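Local coordinates for protein CrmK (Actinoalloteichus sp. WH1-2216-6, PDB 5I1V) that is a flavoenzyme oxidase with covalently bound FAD that takes part in recycling a shunt product during caerulomycin biosynthesis, at residues A22-Y25 and R26-A29; A29-E32 and Y33-L36; L248-Q251 and L252-C255; G349-T352 and R353-A357. All coordinates share one frame; numbering follows the deposited sequence.

Interaction 1: residues A22-Y25 and R26-A29; sequences ADNY and RFVA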
ATOM      1  N   ALA A  22       4.290  14.871  -3.921  1.00 27.66           N
ATOM      2  CA  ALA A  22       4.037  14.011  -2.778  1.00 25.37           C
ATOM      3  C   ALA A  22       2.536  13.810  -2.762  1.00 26.84           C
ATOM      4  O   ALA A  22       1.926  13.829  -3.841  1.00 27.21           O
ATOM      5  CB  ALA A  22       4.582  14.630  -1.500  1.00 24.06           C
ATOM      6  N   ASP A  23       1.916  13.620  -1.597  1.00 23.02           N
ATOM      7  CA  ASP A  23       0.537  13.177  -1.566  1.00 26.07           C
ATOM      8  C   ASP A  23      -0.456  14.185  -2.161  1.00 24.85           C
ATOM      9  O   ASP A  23      -1.564  13.818  -2.621  1.00 24.45           O
ATOM     10  CB  ASP A  23       0.125  12.857  -0.131  1.00 28.39           C
ATOM     11  CG  ASP A  23      -1.331  12.398  -0.044  1.00 33.15           C
ATOM     12  OD1 ASP A  23      -1.634  11.377  -0.697  1.00 34.92           O
ATOM     13  OD2 ASP A  23      -2.161  13.093   0.613  1.00 34.24           O
ATOM     14  N   ASN A  24      -0.111  15.460  -2.131  1.00 22.33           N
ATOM     15  CA  ASN A  24      -1.045  16.478  -2.640  1.00 22.66           C
ATOM     16  C   ASN A  24      -0.465  17.135  -3.882  1.00 23.68           C
ATOM     17  O   ASN A  24       0.445  17.979  -3.768  1.00 20.73           O
ATOM     18  CB  ASN A  24      -1.389  17.498  -1.551  1.00 22.27           C
ATOM     19  CG  ASN A  24      -2.605  18.328  -1.905  1.00 24.82           C
ATOM     20  OD1 ASN A  24      -2.924  18.465  -3.087  1.00 21.94           O
ATOM     21  ND2 ASN A  24      -3.235  18.951  -0.898  1.00 25.84           N
ATOM     22  N   TYR A  25      -1.022  16.785  -5.060  1.00 22.76           N
ATOM     23  CA  TYR A  25      -0.514  17.276  -6.353  1.00 24.78           C
ATOM     24  C   TYR A  25      -0.768  18.778  -6.595  1.00 24.83           C
ATOM     25  O   TYR A  25      -0.242  19.350  -7.571  1.00 22.68           O
ATOM     26  CB  TYR A  25      -0.989  16.401  -7.563  1.00 26.94           C
ATOM     27  CG  TYR A  25       0.005  15.306  -8.000  1.00 26.23           C
ATOM     28  CD1 TYR A  25       0.575  14.463  -7.064  1.00 27.56           C
ATOM     29  CD2 TYR A  25       0.383  15.130  -9.343  1.00 29.01           C
ATOM     30  CE1 TYR A  25       1.474  13.455  -7.434  1.00 26.15           C
ATOM     31  CE2 TYR A  25       1.312  14.118  -9.723  1.00 27.94           C
ATOM     32  CZ  TYR A  25       1.847  13.286  -8.748  1.00 27.95           C
ATOM     33  OH  TYR A  25       2.783  12.274  -9.060  1.00 28.30           O
ATOM     34  N   ARG A  26      -1.487  19.442  -5.692  1.00 24.57           N
ATOM     35  CA  ARG A  26      -1.594  20.880  -5.784  1.00 25.43           C
ATOM     36  C   ARG A  26      -0.249  21.535  -5.503  1.00 28.74           C
ATOM     37  O   ARG A  26      -0.027  22.654  -5.929  1.00 31.42           O
ATOM     38  CB  ARG A  26      -2.665  21.432  -4.847  1.00 28.33           C
ATOM     39  CG  ARG A  26      -4.078  20.928  -5.133  1.00 28.43           C
ATOM     40  CD  ARG A  26      -5.051  21.205  -3.991  1.00 30.43           C
ATOM     41  NE  ARG A  26      -4.969  22.581  -3.688  1.00 27.24           N
ATOM     42  CZ  ARG A  26      -5.047  23.170  -2.510  1.00 28.09           C
ATOM     43  NH1 ARG A  26      -5.313  22.550  -1.347  1.00 30.06           N
ATOM     44  NH2 ARG A  26      -4.841  24.460  -2.520  1.00 28.91           N
ATOM     45  N   PHE A  27       0.645  20.857  -4.774  1.00 25.85           N
ATOM     46  CA  PHE A  27       1.894  21.494  -4.363  1.00 27.96           C
ATOM     47  C   PHE A  27       3.083  20.763  -4.917  1.00 27.86           C
ATOM     48  O   PHE A  27       3.466  19.725  -4.399  1.00 32.41           O
ATOM     49  CB  PHE A  27       1.966  21.549  -2.853  1.00 28.08           C
ATOM     50  CG  PHE A  27       0.727  22.066  -2.236  1.00 29.23           C
ATOM     51  CD1 PHE A  27       0.215  23.278  -2.619  1.00 32.53           C
ATOM     52  CD2 PHE A  27       0.068  21.324  -1.287  1.00 32.20           C
ATOM     53  CE1 PHE A  27      -0.978  23.766  -2.054  1.00 35.61           C
ATOM     54  CE2 PHE A  27      -1.106  21.807  -0.716  1.00 31.70           C
ATOM     55  CZ  PHE A  27      -1.612  23.018  -1.091  1.00 30.90           C
ATOM     56  N   VAL A  28       3.673  21.316  -5.957  1.00 27.03           N
ATOM     57  CA  VAL A  28       4.820  20.707  -6.583  1.00 25.77           C
ATOM     58  C   VAL A  28       6.031  21.519  -6.141  1.00 23.85           C
ATOM     59  O   VAL A  28       6.105  22.700  -6.364  1.00 22.72           O
ATOM     60  CB  VAL A  28       4.622  20.647  -8.120  1.00 29.47           C
ATOM     61  CG1 VAL A  28       5.906  20.250  -8.842  1.00 28.00           C
ATOM     62  CG2 VAL A  28       3.476  19.668  -8.447  1.00 28.29           C
ATOM     63  N   ALA A  29       6.998  20.881  -5.501  1.00 21.03           N
ATOM     64  CA  ALA A  29       8.177  21.616  -5.031  1.00 19.80           C
ATOM     65  C   ALA A  29       9.148  21.984  -6.148  1.00 20.73           C
ATOM     66  O   ALA A  29       9.285  21.260  -7.139  1.00 23.52           O
ATOM     67  CB  ALA A  29       8.897  20.771  -4.002  1.00 20.79           C
TER
HETATM   68  O   HOH W   1       2.861  17.168  -5.188  1.00 38.61           O

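Interaction 2: residues A29-E32 and Y33-L36; sequences AQPE and YFRL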
ATOM      1  N   ALA A  29       6.998  20.881  -5.501  1.00 21.03           N
ATOM      2  CA  ALA A  29       8.177  21.616  -5.031  1.00 19.80           C
ATOM      3  C   ALA A  29       9.148  21.984  -6.148  1.00 20.73           C
ATOM      4  O   ALA A  29       9.285  21.260  -7.139  1.00 23.52           O
ATOM      5  CB  ALA A  29       8.897  20.771  -4.002  1.00 20.79           C
ATOM      6  N   GLN A  30       9.921  23.041  -5.953  1.00 20.06           N
ATOM      7  CA  GLN A  30      10.997  23.349  -6.877  1.00 22.61           C
ATOM      8  C   GLN A  30      12.271  23.833  -6.190  1.00 20.68           C
ATOM      9  O   GLN A  30      12.724  24.958  -6.409  1.00 21.04           O
ATOM     10  CB  GLN A  30      10.543  24.306  -8.002  1.00 25.59           C
ATOM     11  CG  GLN A  30       9.668  25.406  -7.544  1.00 32.83           C
ATOM     12  CD  GLN A  30       9.094  26.187  -8.726  1.00 40.22           C
ATOM     13  OE1 GLN A  30       9.718  26.262  -9.814  1.00 40.38           O
ATOM     14  NE2 GLN A  30       7.904  26.760  -8.529  1.00 41.06           N
ATOM     15  N   PRO A  31      12.868  22.980  -5.360  1.00 19.46           N
ATOM     16  CA  PRO A  31      14.119  23.416  -4.733  1.00 19.78           C
ATOM     17  C   PRO A  31      15.317  23.436  -5.694  1.00 19.74           C
ATOM     18  O   PRO A  31      15.305  22.840  -6.781  1.00 19.48           O
ATOM     19  CB  PRO A  31      14.307  22.349  -3.643  1.00 18.80           C
ATOM     20  CG  PRO A  31      13.820  21.136  -4.330  1.00 18.30           C
ATOM     21  CD  PRO A  31      12.542  21.611  -4.961  1.00 18.68           C
ATOM     22  N   GLU A  32      16.374  24.108  -5.267  1.00 21.05           N
ATOM     23  CA  GLU A  32      17.686  23.973  -5.847  1.00 24.07           C
ATOM     24  C   GLU A  32      18.095  22.510  -5.956  1.00 22.37           C
ATOM     25  O   GLU A  32      18.658  22.063  -6.963  1.00 20.88           O
ATOM     26  CB  GLU A  32      18.693  24.659  -4.921  1.00 29.29           C
ATOM     27  CG  GLU A  32      19.817  25.353  -5.625  1.00 37.28           C
ATOM     28  CD  GLU A  32      20.881  25.830  -4.641  1.00 39.71           C
ATOM     29  OE1 GLU A  32      22.053  25.485  -4.889  1.00 39.59           O
ATOM     30  OE2 GLU A  32      20.534  26.502  -3.630  1.00 40.86           O
ATOM     31  N   TYR A  33      17.861  21.770  -4.867  1.00 18.59           N
ATOM     32  CA  TYR A  33      18.109  20.374  -4.862  1.00 18.21           C
ATOM     33  C   TYR A  33      17.315  19.700  -3.765  1.00 17.31           C
ATOM     34  O   TYR A  33      16.902  20.334  -2.786  1.00 16.24           O
ATOM     35  CB  TYR A  33      19.630  20.079  -4.731  1.00 18.26           C
ATOM     36  CG  TYR A  33      20.320  20.644  -3.539  1.00 19.41           C
ATOM     37  CD1 TYR A  33      20.409  19.944  -2.363  1.00 20.14           C
ATOM     38  CD2 TYR A  33      20.883  21.892  -3.593  1.00 22.05           C
ATOM     39  CE1 TYR A  33      21.084  20.459  -1.269  1.00 22.36           C
ATOM     40  CE2 TYR A  33      21.507  22.442  -2.510  1.00 23.72           C
ATOM     41  CZ  TYR A  33      21.617  21.716  -1.343  1.00 23.06           C
ATOM     42  OH  TYR A  33      22.243  22.284  -0.252  1.00 21.95           O
ATOM     43  N   PHE A  34      17.086  18.412  -3.934  1.00 17.16           N
ATOM     44  CA  PHE A  34      16.693  17.519  -2.841  1.00 16.80           C
ATOM     45  C   PHE A  34      17.964  16.856  -2.292  1.00 18.18           C
ATOM     46  O   PHE A  34      18.919  16.480  -3.050  1.00 17.41           O
ATOM     47  CB  PHE A  34      15.742  16.432  -3.341  1.00 16.82           C
ATOM     48  CG  PHE A  34      14.458  16.967  -3.891  1.00 17.75           C
ATOM     49  CD1 PHE A  34      14.355  17.300  -5.224  1.00 18.10           C
ATOM     50  CD2 PHE A  34      13.353  17.114  -3.076  1.00 17.69           C
ATOM     51  CE1 PHE A  34      13.152  17.752  -5.748  1.00 17.63           C
ATOM     52  CE2 PHE A  34      12.163  17.571  -3.594  1.00 18.53           C
ATOM     53  CZ  PHE A  34      12.082  17.911  -4.919  1.00 17.97           C
ATOM     54  N   ARG A  35      17.995  16.646  -0.981  1.00 16.60           N
ATOM     55  CA  ARG A  35      19.103  15.916  -0.393  1.00 17.14           C
ATOM     56  C   ARG A  35      18.476  14.685   0.293  1.00 18.00           C
ATOM     57  O   ARG A  35      17.518  14.851   1.018  1.00 17.07           O
ATOM     58  CB  ARG A  35      19.830  16.836   0.606  1.00 18.72           C
ATOM     59  CG  ARG A  35      20.954  16.157   1.400  1.00 20.46           C
ATOM     60  CD  ARG A  35      22.122  15.736   0.576  1.00 22.17           C
ATOM     61  NE  ARG A  35      22.739  16.862  -0.137  1.00 26.81           N
ATOM     62  CZ  ARG A  35      23.515  17.775   0.428  1.00 24.83           C
ATOM     63  NH1 ARG A  35      23.810  17.726   1.725  1.00 25.38           N
ATOM     64  NH2 ARG A  35      24.017  18.731  -0.309  1.00 27.42           N
ATOM     65  N   LEU A  36      18.962  13.471   0.009  1.00 16.99           N
ATOM     66  CA  LEU A  36      18.496  12.253   0.686  1.00 20.01           C
ATOM     67  C   LEU A  36      19.631  11.679   1.556  1.00 18.65           C
ATOM     68  O   LEU A  36      20.513  11.018   1.018  1.00 19.65           O
ATOM     69  CB  LEU A  36      18.098  11.207  -0.343  1.00 22.43           C
ATOM     70  CG  LEU A  36      16.944  11.469  -1.341  1.00 29.22           C
ATOM     71  CD1 LEU A  36      15.807  10.466  -1.161  1.00 33.97           C
ATOM     72  CD2 LEU A  36      16.376  12.846  -1.326  1.00 31.62           C
TER

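Interaction 3: residues L248-Q251 and L252-C255; sequences LDWQ and LRNC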
ATOM      1  N   LEU A 248     -23.981  10.921  16.932  1.00 28.98           N
ATOM      2  CA  LEU A 248     -23.339  11.833  17.876  1.00 31.06           C
ATOM      3  C   LEU A 248     -23.791  11.568  19.305  1.00 32.66           C
ATOM      4  O   LEU A 248     -22.947  11.526  20.226  1.00 30.49           O
ATOM      5  CB  LEU A 248     -23.575  13.287  17.501  1.00 30.08           C
ATOM      6  CG  LEU A 248     -23.072  13.705  16.124  1.00 33.45           C
ATOM      7  CD1 LEU A 248     -23.446  15.143  15.832  1.00 36.40           C
ATOM      8  CD2 LEU A 248     -21.588  13.502  15.966  1.00 36.93           C
ATOM      9  N   ASP A 249     -25.088  11.329  19.499  1.00 31.83           N
ATOM     10  CA  ASP A 249     -25.604  11.110  20.869  1.00 31.52           C
ATOM     11  C   ASP A 249     -25.018   9.871  21.447  1.00 29.07           C
ATOM     12  O   ASP A 249     -24.601   9.863  22.598  1.00 29.82           O
ATOM     13  CB  ASP A 249     -27.143  10.959  20.915  1.00 36.23           C
ATOM     14  CG  ASP A 249     -27.871  12.234  20.544  1.00 42.76           C
ATOM     15  OD1 ASP A 249     -27.270  13.330  20.672  1.00 49.83           O
ATOM     16  OD2 ASP A 249     -29.051  12.143  20.090  1.00 49.39           O
ATOM     17  N   TRP A 250     -25.009   8.796  20.668  1.00 25.98           N
ATOM     18  CA  TRP A 250     -24.441   7.551  21.154  1.00 26.86           C
ATOM     19  C   TRP A 250     -22.940   7.758  21.470  1.00 25.60           C
ATOM     20  O   TRP A 250     -22.482   7.323  22.513  1.00 25.48           O
ATOM     21  CB  TRP A 250     -24.635   6.393  20.163  1.00 27.18           C
ATOM     22  CG  TRP A 250     -24.234   5.075  20.690  1.00 27.60           C
ATOM     23  CD1 TRP A 250     -25.038   4.138  21.287  1.00 29.02           C
ATOM     24  CD2 TRP A 250     -22.892   4.551  20.765  1.00 29.80           C
ATOM     25  NE1 TRP A 250     -24.280   3.049  21.692  1.00 29.23           N
ATOM     26  CE2 TRP A 250     -22.964   3.291  21.390  1.00 28.99           C
ATOM     27  CE3 TRP A 250     -21.647   5.013  20.334  1.00 30.23           C
ATOM     28  CZ2 TRP A 250     -21.828   2.489  21.602  1.00 30.26           C
ATOM     29  CZ3 TRP A 250     -20.515   4.218  20.573  1.00 29.66           C
ATOM     30  CH2 TRP A 250     -20.618   2.984  21.184  1.00 28.27           C
ATOM     31  N   GLN A 251     -22.195   8.433  20.595  1.00 25.52           N
ATOM     32  CA  GLN A 251     -20.751   8.611  20.836  1.00 25.28           C
ATOM     33  C   GLN A 251     -20.501   9.461  22.088  1.00 27.02           C
ATOM     34  O   GLN A 251     -19.608   9.148  22.902  1.00 25.68           O
ATOM     35  CB  GLN A 251     -20.075   9.255  19.640  1.00 26.25           C
ATOM     36  CG  GLN A 251     -20.071   8.419  18.385  1.00 25.92           C
ATOM     37  CD  GLN A 251     -19.283   7.116  18.538  1.00 27.56           C
ATOM     38  OE1 GLN A 251     -18.436   6.966  19.442  1.00 26.59           O
ATOM     39  NE2 GLN A 251     -19.528   6.178  17.618  1.00 27.22           N
ATOM     40  N   LEU A 252     -21.305  10.509  22.282  1.00 24.92           N
ATOM     41  CA  LEU A 252     -21.127  11.373  23.441  1.00 28.69           C
ATOM     42  C   LEU A 252     -21.584  10.775  24.771  1.00 29.52           C
ATOM     43  O   LEU A 252     -21.196  11.256  25.827  1.00 31.46           O
ATOM     44  CB  LEU A 252     -21.746  12.733  23.224  1.00 30.77           C
ATOM     45  CG  LEU A 252     -21.081  13.520  22.093  1.00 32.61           C
ATOM     46  CD1 LEU A 252     -22.087  14.516  21.548  1.00 36.13           C
ATOM     47  CD2 LEU A 252     -19.790  14.190  22.522  1.00 34.69           C
ATOM     48  N   ARG A 253     -22.343   9.693  24.720  1.00 31.93           N
ATOM     49  CA  ARG A 253     -22.622   8.888  25.914  1.00 31.57           C
ATOM     50  C   ARG A 253     -21.587   7.817  26.143  1.00 29.64           C
ATOM     51  O   ARG A 253     -21.605   7.177  27.188  1.00 28.20           O
ATOM     52  CB  ARG A 253     -23.991   8.198  25.802  1.00 34.79           C
ATOM     53  CG  ARG A 253     -25.142   9.119  26.145  1.00 38.75           C
ATOM     54  CD  ARG A 253     -26.450   8.690  25.483  1.00 41.10           C
ATOM     55  NE  ARG A 253     -26.511   7.251  25.269  1.00 41.79           N
ATOM     56  CZ  ARG A 253     -27.000   6.664  24.175  1.00 44.80           C
ATOM     57  NH1 ARG A 253     -27.502   7.371  23.165  1.00 44.83           N
ATOM     58  NH2 ARG A 253     -26.974   5.339  24.092  1.00 47.94           N
ATOM     59  N   ASN A 254     -20.682   7.614  25.198  1.00 26.74           N
ATOM     60  CA  ASN A 254     -19.793   6.460  25.247  1.00 24.76           C
ATOM     61  C   ASN A 254     -18.309   6.799  24.981  1.00 26.96           C
ATOM     62  O   ASN A 254     -17.576   5.964  24.393  1.00 29.16           O
ATOM     63  CB  ASN A 254     -20.286   5.412  24.263  1.00 25.45           C
ATOM     64  CG  ASN A 254     -21.498   4.643  24.792  1.00 26.66           C
ATOM     65  OD1 ASN A 254     -21.389   3.937  25.780  1.00 25.92           O
ATOM     66  ND2 ASN A 254     -22.643   4.818  24.166  1.00 26.10           N
ATOM     67  N   CYS A 255     -17.871   7.977  25.408  1.00 24.57           N
ATOM     68  CA  CYS A 255     -16.551   8.481  25.018  1.00 27.69           C
ATOM     69  C   CYS A 255     -15.558   8.523  26.177  1.00 30.80           C
ATOM     70  O   CYS A 255     -14.449   9.068  26.005  1.00 29.13           O
ATOM     71  CB  CYS A 255     -16.657   9.849  24.339  1.00 28.62           C
ATOM     72  SG  CYS A 255     -17.339  11.098  25.447  1.00 34.92           S
TER

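Interaction 4: residues G349-T352 and R353-A357; sequences GPHT and REQLA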
ATOM      1  N   GLY A 349     -19.304  18.344  22.141  1.00 33.43           N
ATOM      2  CA  GLY A 349     -20.759  18.393  22.217  1.00 33.93           C
ATOM      3  C   GLY A 349     -21.260  18.156  20.809  1.00 37.89           C
ATOM      4  O   GLY A 349     -20.445  18.057  19.853  1.00 34.84           O
ATOM      5  N   PRO A 350     -22.590  18.020  20.650  1.00 35.01           N
ATOM      6  CA  PRO A 350     -23.085  17.646  19.348  1.00 35.27           C
ATOM      7  C   PRO A 350     -23.239  18.830  18.448  1.00 33.48           C
ATOM      8  O   PRO A 350     -23.381  19.966  18.927  1.00 33.36           O
ATOM      9  CB  PRO A 350     -24.479  17.068  19.647  1.00 38.51           C
ATOM     10  CG  PRO A 350     -24.923  17.791  20.880  1.00 38.12           C
ATOM     11  CD  PRO A 350     -23.671  18.116  21.661  1.00 38.62           C
ATOM     12  N   HIS A 351     -23.236  18.562  17.154  1.00 32.77           N
ATOM     13  CA  HIS A 351     -23.757  19.515  16.191  1.00 31.53           C
ATOM     14  C   HIS A 351     -25.248  19.679  16.394  1.00 34.38           C
ATOM     15  O   HIS A 351     -25.945  18.714  16.695  1.00 33.67           O
ATOM     16  CB  HIS A 351     -23.512  19.073  14.774  1.00 32.20           C
ATOM     17  CG  HIS A 351     -22.116  19.309  14.316  1.00 31.47           C
ATOM     18  ND1 HIS A 351     -21.523  18.555  13.332  1.00 33.66           N
ATOM     19  CD2 HIS A 351     -21.191  20.212  14.713  1.00 32.11           C
ATOM     20  CE1 HIS A 351     -20.298  19.000  13.122  1.00 33.18           C
ATOM     21  NE2 HIS A 351     -20.068  20.003  13.946  1.00 30.22           N
ATOM     22  N   THR A 352     -25.709  20.911  16.238  1.00 36.70           N
ATOM     23  CA  THR A 352     -27.135  21.228  16.352  1.00 38.24           C
ATOM     24  C   THR A 352     -27.860  20.731  15.123  1.00 40.80           C
ATOM     25  O   THR A 352     -27.252  20.384  14.116  1.00 33.82           O
ATOM     26  CB  THR A 352     -27.376  22.737  16.378  1.00 39.57           C
ATOM     27  OG1 THR A 352     -27.010  23.297  15.101  1.00 40.08           O
ATOM     28  CG2 THR A 352     -26.600  23.411  17.530  1.00 38.96           C
ATOM     29  N   ARG A 353     -29.187  20.762  15.178  1.00 44.10           N
ATOM     30  CA  ARG A 353     -29.993  20.409  14.029  1.00 43.44           C
ATOM     31  C   ARG A 353     -29.779  21.359  12.828  1.00 38.95           C
ATOM     32  O   ARG A 353     -29.765  20.892  11.693  1.00 41.31           O
ATOM     33  CB  ARG A 353     -31.488  20.281  14.437  1.00 49.36           C
ATOM     34  CG  ARG A 353     -32.505  20.657  13.352  1.00 60.18           C
ATOM     35  CD  ARG A 353     -33.897  20.017  13.500  1.00 66.92           C
ATOM     36  NE  ARG A 353     -33.793  18.646  14.012  1.00 76.34           N
ATOM     37  CZ  ARG A 353     -33.923  18.284  15.291  1.00 78.91           C
ATOM     38  NH1 ARG A 353     -34.206  19.181  16.239  1.00 83.54           N
ATOM     39  NH2 ARG A 353     -33.773  17.009  15.623  1.00 79.11           N
ATOM     40  N   GLU A 354     -29.620  22.659  13.059  1.00 38.75           N
ATOM     41  CA  GLU A 354     -29.368  23.615  11.961  1.00 43.27           C
ATOM     42  C   GLU A 354     -27.989  23.361  11.313  1.00 36.82           C
ATOM     43  O   GLU A 354     -27.866  23.380  10.100  1.00 36.29           O
ATOM     44  CB  GLU A 354     -29.453  25.082  12.429  1.00 48.17           C
ATOM     45  CG  GLU A 354     -30.812  25.530  12.970  1.00 55.59           C
ATOM     46  CD  GLU A 354     -31.022  25.246  14.468  1.00 62.15           C
ATOM     47  OE1 GLU A 354     -30.227  24.479  15.072  1.00 66.76           O
ATOM     48  OE2 GLU A 354     -31.994  25.792  15.053  1.00 63.60           O
ATOM     49  N   GLN A 355     -26.960  23.118  12.132  1.00 35.10           N
ATOM     50  CA  GLN A 355     -25.656  22.684  11.605  1.00 32.18           C
ATOM     51  C   GLN A 355     -25.780  21.485  10.692  1.00 32.14           C
ATOM     52  O   GLN A 355     -25.186  21.464   9.604  1.00 32.33           O
ATOM     53  CB  GLN A 355     -24.690  22.379  12.741  1.00 31.46           C
ATOM     54  CG  GLN A 355     -24.153  23.629  13.388  1.00 30.27           C
ATOM     55  CD  GLN A 355     -23.194  23.319  14.509  1.00 32.32           C
ATOM     56  OE1 GLN A 355     -23.582  22.724  15.500  1.00 29.19           O
ATOM     57  NE2 GLN A 355     -21.934  23.727  14.357  1.00 28.89           N
ATOM     58  N   LEU A 356     -26.576  20.495  11.101  1.00 30.92           N
ATOM     59  CA  LEU A 356     -26.768  19.323  10.274  1.00 30.92           C
ATOM     60  C   LEU A 356     -27.572  19.588   8.994  1.00 32.03           C
ATOM     61  O   LEU A 356     -27.246  19.017   7.958  1.00 29.48           O
ATOM     62  CB  LEU A 356     -27.343  18.158  11.076  1.00 31.45           C
ATOM     63  CG  LEU A 356     -26.459  17.767  12.256  1.00 31.36           C
ATOM     64  CD1 LEU A 356     -27.091  16.628  13.058  1.00 32.23           C
ATOM     65  CD2 LEU A 356     -25.054  17.410  11.768  1.00 32.32           C
ATOM     66  N   ALA A 357     -28.594  20.441   9.027  1.00 32.42           N
ATOM     67  CA  ALA A 357     -29.285  20.793   7.759  1.00 35.21           C
ATOM     68  C   ALA A 357     -28.411  21.655   6.821  1.00 35.61           C
ATOM     69  O   ALA A 357     -28.480  21.527   5.604  1.00 35.43           O
ATOM     70  CB  ALA A 357     -30.626  21.463   8.011  1.00 37.13           C
TER

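Interaction 1: residues A22-Y25 and R26-A29
Asn24 and Phe27 are the first and last residues of a type I beta turn, with Tyr25 and Arg26 at its corners, in the loop between helix 15-19 and strand 33-36; the amide of Phe27 closes it by bonding to the backbone O of Asn24 (N to O 3.1 Å). A second hydrogen bond lies inside the turn: the side chain of Asn24 reaches forward and its OD1 takes the amide of Arg26, N to OD1 3.1 Å, with the donor tilted out of the carbonyl plane. Asn24 therefore holds the turn with both its backbone and its side-chain oxygen. With CG anti to the backbone N (chi1 -165°), its amide lies alongside the chain of Arg26.

The other end of that amide is used elsewhere. ND2 of Asn24 and NH1 of Arg26 both donate to the backbone O of Arg340, which ties the turn to strand 339-347. Neighbouring Asp23 touches the FAD and forms a salt bridge with Arg340, so the turn sits at the border of the flavin pocket.

Packing adds the ring of Phe27, whose CE2 comes within 3.6 Å of Asn24 ND2, the two planes 52° apart. Val28 meets the turn through CG2, 3.8 Å from Tyr25 O. A water bridges the two arms of the loop, accepting from the Ala22 amide N at 3.0 Å and lying 2.7 Å from Phe27 O.

Interaction 2: residues A29-E32 and Y33-L36
Pro31 puts its CG over one face of the Phe34 ring, and this CH-pi contact is the heart of the junction where the loop runs into strand 33-36. CG of Pro31 sits 3.7 Å from the centroid of the Phe34 ring, only 13° off the normal, so the proline carbon looks almost straight down on the middle of the aromatic face. CD follows it toward the rim, 3.7 Å from Phe34 CZ. The phenyl group gets there because its CG is anti to the carbonyl carbon (chi1 -62°), which swings the ring back along the chain. Ala29 CB adds a looser apolar touch at 4.4 Å from the same CZ. Tyr16 meets the Phe34 ring edge-to-face, and its hydroxyl is hydrogen-bonded to Pro31 O, so a single tyrosine of helix 15-19 holds both partners.

The polar part of the junction is on Glu32 and Tyr33, whose side chains run next to each other and point the same way. OE1 of Glu32 lies in the plane of the Tyr33 ring, at its edge, 3.9 Å from CE2, and the carboxylate stands nearly upright to the ring, 87° apart. That contact is van der Waals in range; the carboxylate's charge is met by Lys55, through a salt bridge at OE2.

Strand 33-36 is paired with strands 7-9 and 77-80, and the arrangement belongs to the point where the loop enters the small mixed sheet of the FAD-binding domain, of the FAD_PCMH type.

Interaction 3: residues L248-Q251 and L252-C255
Asn254 places its amide on the indole of Trp250, four residues back, where helix 237-253 runs out. ND2 stands 3.2 Å above the indole plane, over its centre, and the amide is inclined 33° to the ring. CB lies over the six-membered ring as a CH-pi contact, 4.0 Å from its centroid. Two torsions bring the groups together: the indole is anti to the backbone N of Trp250 (chi1 -172°), while CG of Asn254 sits beside its own backbone N, which turns the amide back over the helix end.

The same ND2 also donates to Trp250 O at 3.0 Å, tilted from the carbonyl plane, so one residue supplies both the surface beneath the amide and an acceptor for it. Arg253 approaches differently: its chain crosses the indole at about a right angle, the guanidinium plane 76° from the ring, and NH2 comes within 3.6 Å of Trp250 CD1. That charge is paired with Glu301 by a salt bridge.

An alanine in place of Trp250 would take away the platform under Asn254 and would probably leave its amide freer to turn, with a gap facing Phe298 of helix 291-303, whose ring now meets the indole.

Leu252 N bonds to Leu248 O at 2.8 Å, a regular helical bond; two residues on, the backbone N of Asn254 bonds to Gln251 O at 3.0 Å, three residues back. As OD1 of Asn254 accepts from Asn261 ND2 and is also hydrogen-bonded to Ser259 OG, both ends of this buried amide are satisfied, and the Trp250 carbonyl at the helix end is met by a side chain.

Interaction 4: residues G349-T352 and R353-A357
Gln355 sets its side-chain amide against the imidazole of His351, with OE1 and NE2 each 3.6 Å from CD2 of that ring. The two side chains cross at about a right angle and their planes are 70° apart, so this is packing of an amide against a ring carbon and not a stack. OE1 has a stronger use: it accepts the backbone amide of Thr352, N to OE1 2.9 Å, in a nearly straight bond (167°). The chain reaches that far because it stays extended beyond CG.

Thr352 answers in kind. Its OG1 accepts from the amide of Gln355 at 3.0 Å, again close to linear, and the pair of reciprocal bonds makes a capping box with Thr352 as the N-cap of helix 353-364. The hydroxyl sits between the backbone N and the carbonyl carbon (chi1 66°), which aims it into the first turn, where amides lack helical acceptors. A leucine in place of Gln355 would remove OE1 and is likely to leave the Thr352 amide without its mate, and the backbone O of Ile428 without the NE2 donor it now has.

Behind the cap the helix proper starts with Leu356 N on Thr352 O at 3.1 Å. Leu356 also packs CD2 against His351 CB, 3.8 Å apart, and reaches on to Val244 and Ser245 of helix 237-253. His351 ND1 is hydrogen-bonded to the hydroxyl of Tyr377, on strand 374-379 of the large antiparallel sheet.

In the fold
Interactions 1 and 2 follow one another on the same loop, sharing Ala29, yet differ in character: 22-29 is a polar turn near the surface and beside the flavin, while 29-36 is largely buried and apolar, packed where the strand enters its sheet. Interactions 3 and 4 lie on the far side from interaction 2, some 45 Å or more between centres, and both concern helix ends: one a C-terminal end closed by an asparagine on an indole, the other an N-terminal capping box. These two touch, with Leu252 CD1 3.7 Å from Pro350 N, so helix 237-253 packs against the lead-in to helix 353-364.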